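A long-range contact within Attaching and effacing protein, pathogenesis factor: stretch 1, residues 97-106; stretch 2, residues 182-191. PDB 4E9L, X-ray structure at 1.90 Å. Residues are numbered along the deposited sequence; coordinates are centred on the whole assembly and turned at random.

Stretch 1 97-106: TLNPDKPVVG
Stretch 2 182-191: AAKVTVVADA

Two segments running in nearly the same direction meet through a single parallel-type backbone bridge and apolar side-chain packing, burying 716 Å² in total. Strands 97-99 and 183-187 approach to 6.2 Å with 28° between their N-to-C directions; Thr-97 CA lies 5.4 Å from Ala-183 CA, Asp-101 CA 5.4 Å from Val-185 CA, and Val-104 CA 4.9 Å from Val-188 CA. At the last pair, Val-188 straddles Val-104: Val-188 N donates to Pro-103 O (2.9 Å, 158°), and Val-188 O accepts from Val-105 N (3.0 Å, 161°). Pro-103 has no amide hydrogen to donate. Upstream, Lys-102 CA lies 3.2 Å from Thr-186 O in a CA-H...O contact. The Asn-99 to Pro-100 peptide is cis; Lys-102 has left-handed phi/psi, 60/43.

Leu-98 (chi1 m, chi2 t) points toward stretch 2, placing Leu-98 CG 3.7 Å from Ala-183 CB and Leu-98 CB 3.7 Å from Val-185 CG1. Val-185 (m) CG2 also meets Pro-103 CD at 4.1 Å, while Val-105 (m) CG1 packs 3.8 Å from Val-187 (t) CG1. These six residues are buried, Val-185 covered most (85 Å²). At the exposed edge, water 1 O donates to Asp-101 (t) OD1 (2.7 Å) and hydrogen-bonds Thr-186 OG1 (3.1 Å), bridging the stretches.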

# COMPACT_ATOMS: atom_id res chain seq x y z
N THR A 97 18.89 -35.05 7.17
CA THR A 97 17.55 -34.54 7.40
C THR A 97 17.59 -33.47 8.49
O THR A 97 18.34 -33.60 9.46
CB THR A 97 16.61 -35.74 7.77
OG1 THR A 97 16.43 -36.53 6.59
CG2 THR A 97 15.24 -35.32 8.29
N LEU A 98 16.75 -32.43 8.34
CA LEU A 98 16.52 -31.40 9.36
C LEU A 98 15.10 -31.56 9.88
O LEU A 98 14.17 -31.66 9.08
CB LEU A 98 16.72 -29.97 8.83
CG LEU A 98 18.15 -29.61 8.49
CD1 LEU A 98 18.16 -28.35 7.60
CD2 LEU A 98 18.99 -29.40 9.77
N ASN A 99 14.94 -31.57 11.20
CA ASN A 99 13.62 -31.72 11.82
C ASN A 99 13.34 -30.69 12.91
O ASN A 99 14.15 -30.57 13.83
CB ASN A 99 13.46 -33.15 12.36
CG ASN A 99 12.03 -33.49 12.66
OD1 ASN A 99 11.14 -33.27 11.85
ND2 ASN A 99 11.78 -33.95 13.88
N PRO A 100 12.18 -29.97 12.87
CA PRO A 100 11.13 -30.03 11.82
C PRO A 100 11.46 -29.08 10.67
O PRO A 100 12.36 -28.25 10.78
CB PRO A 100 9.89 -29.50 12.56
CG PRO A 100 10.49 -28.41 13.48
CD PRO A 100 11.84 -28.98 13.92
N ASP A 101 10.64 -29.12 9.62
CA ASP A 101 10.71 -28.13 8.57
C ASP A 101 9.92 -26.93 9.17
O ASP A 101 9.17 -27.09 10.13
CB ASP A 101 10.11 -28.65 7.26
CG ASP A 101 10.12 -27.64 6.12
OD1 ASP A 101 10.92 -26.66 6.18
OD2 ASP A 101 9.29 -27.79 5.19
N LYS A 102 10.19 -25.72 8.68
CA LYS A 102 9.56 -24.52 9.26
C LYS A 102 9.84 -24.26 10.76
O LYS A 102 8.92 -23.89 11.51
CB LYS A 102 8.09 -24.36 8.84
CG LYS A 102 7.95 -24.27 7.32
CD LYS A 102 6.56 -23.83 6.89
CE LYS A 102 6.25 -24.18 5.45
NZ LYS A 102 7.33 -23.79 4.50
N PRO A 103 11.10 -24.43 11.26
CA PRO A 103 11.36 -24.01 12.64
C PRO A 103 11.28 -22.47 12.65
O PRO A 103 11.37 -21.84 11.58
CB PRO A 103 12.80 -24.49 12.88
CG PRO A 103 13.44 -24.35 11.53
CD PRO A 103 12.36 -24.82 10.58
N VAL A 104 11.08 -21.88 13.81
CA VAL A 104 10.95 -20.43 13.94
C VAL A 104 12.30 -19.85 14.31
O VAL A 104 13.07 -20.49 15.06
CB VAL A 104 9.84 -20.08 14.99
CG1 VAL A 104 9.64 -18.57 15.15
CG2 VAL A 104 8.51 -20.76 14.63
N VAL A 105 12.58 -18.62 13.84
CA VAL A 105 13.80 -17.88 14.22
C VAL A 105 13.91 -17.87 15.74
O VAL A 105 12.89 -17.80 16.45
CB VAL A 105 13.83 -16.42 13.67
CG1 VAL A 105 14.02 -16.41 12.17
CG2 VAL A 105 12.60 -15.61 14.08
N GLY A 106 15.15 -18.02 16.23
CA GLY A 106 15.43 -18.04 17.66
C GLY A 106 15.12 -19.38 18.30
O GLY A 106 15.40 -19.57 19.49
N ALA A 182 22.63 -31.51 0.54
CA ALA A 182 22.45 -30.79 1.79
C ALA A 182 20.96 -30.88 2.14
O ALA A 182 20.14 -31.06 1.24
CB ALA A 182 22.84 -29.33 1.61
N ALA A 183 20.60 -30.77 3.43
CA ALA A 183 19.21 -30.74 3.88
C ALA A 183 18.82 -29.27 3.84
O ALA A 183 19.64 -28.40 4.15
CB ALA A 183 19.09 -31.26 5.31
N LYS A 184 17.59 -28.98 3.41
CA LYS A 184 17.16 -27.58 3.31
C LYS A 184 15.81 -27.35 3.98
O LYS A 184 14.86 -28.10 3.73
CB LYS A 184 17.11 -27.12 1.83
CG LYS A 184 18.45 -27.20 1.09
CD LYS A 184 18.35 -26.81 -0.38
CE LYS A 184 19.71 -26.85 -1.04
NZ LYS A 184 19.87 -25.74 -2.02
N VAL A 185 15.73 -26.33 4.84
CA VAL A 185 14.48 -25.89 5.48
C VAL A 185 14.33 -24.39 5.32
O VAL A 185 15.32 -23.68 5.07
CB VAL A 185 14.29 -26.31 6.97
CG1 VAL A 185 14.18 -27.83 7.12
CG2 VAL A 185 15.37 -25.73 7.88
N THR A 186 13.10 -23.91 5.52
CA THR A 186 12.78 -22.50 5.56
C THR A 186 12.62 -22.20 7.04
O THR A 186 11.80 -22.83 7.71
CB THR A 186 11.48 -22.18 4.81
OG1 THR A 186 11.62 -22.61 3.46
CG2 THR A 186 11.12 -20.69 4.86
N VAL A 187 13.44 -21.28 7.55
CA VAL A 187 13.32 -20.85 8.94
C VAL A 187 12.33 -19.67 8.86
O VAL A 187 12.58 -18.71 8.12
CB VAL A 187 14.68 -20.46 9.57
CG1 VAL A 187 14.50 -19.98 11.00
CG2 VAL A 187 15.67 -21.63 9.50
N VAL A 188 11.18 -19.79 9.52
CA VAL A 188 10.10 -18.81 9.44
C VAL A 188 10.24 -17.68 10.45
O VAL A 188 10.82 -17.85 11.52
CB VAL A 188 8.67 -19.43 9.44
CG1 VAL A 188 8.49 -20.39 8.28
CG2 VAL A 188 8.31 -20.08 10.78
N ALA A 189 9.68 -16.53 10.11
CA ALA A 189 9.65 -15.37 11.00
C ALA A 189 8.78 -15.69 12.25
O ALA A 189 7.95 -16.61 12.22
CB ALA A 189 9.07 -14.17 10.25
N ASP A 190 8.99 -14.97 13.35
CA ASP A 190 8.18 -15.17 14.55
C ASP A 190 6.79 -14.49 14.37
O ASP A 190 6.43 -14.08 13.25
CB ASP A 190 8.96 -14.62 15.78
CG ASP A 190 8.67 -15.34 17.09
OD1 ASP A 190 7.56 -15.90 17.25
OD2 ASP A 190 9.53 -15.28 17.98
N ALA A 191 6.00 -14.39 15.45
CA ALA A 191 4.66 -13.78 15.38
C ALA A 191 4.72 -12.34 14.84
O ALA A 191 5.72 -11.63 15.05
CB ALA A 191 4.00 -13.78 16.75
O HOH W 1 11.03 -25.60 3.69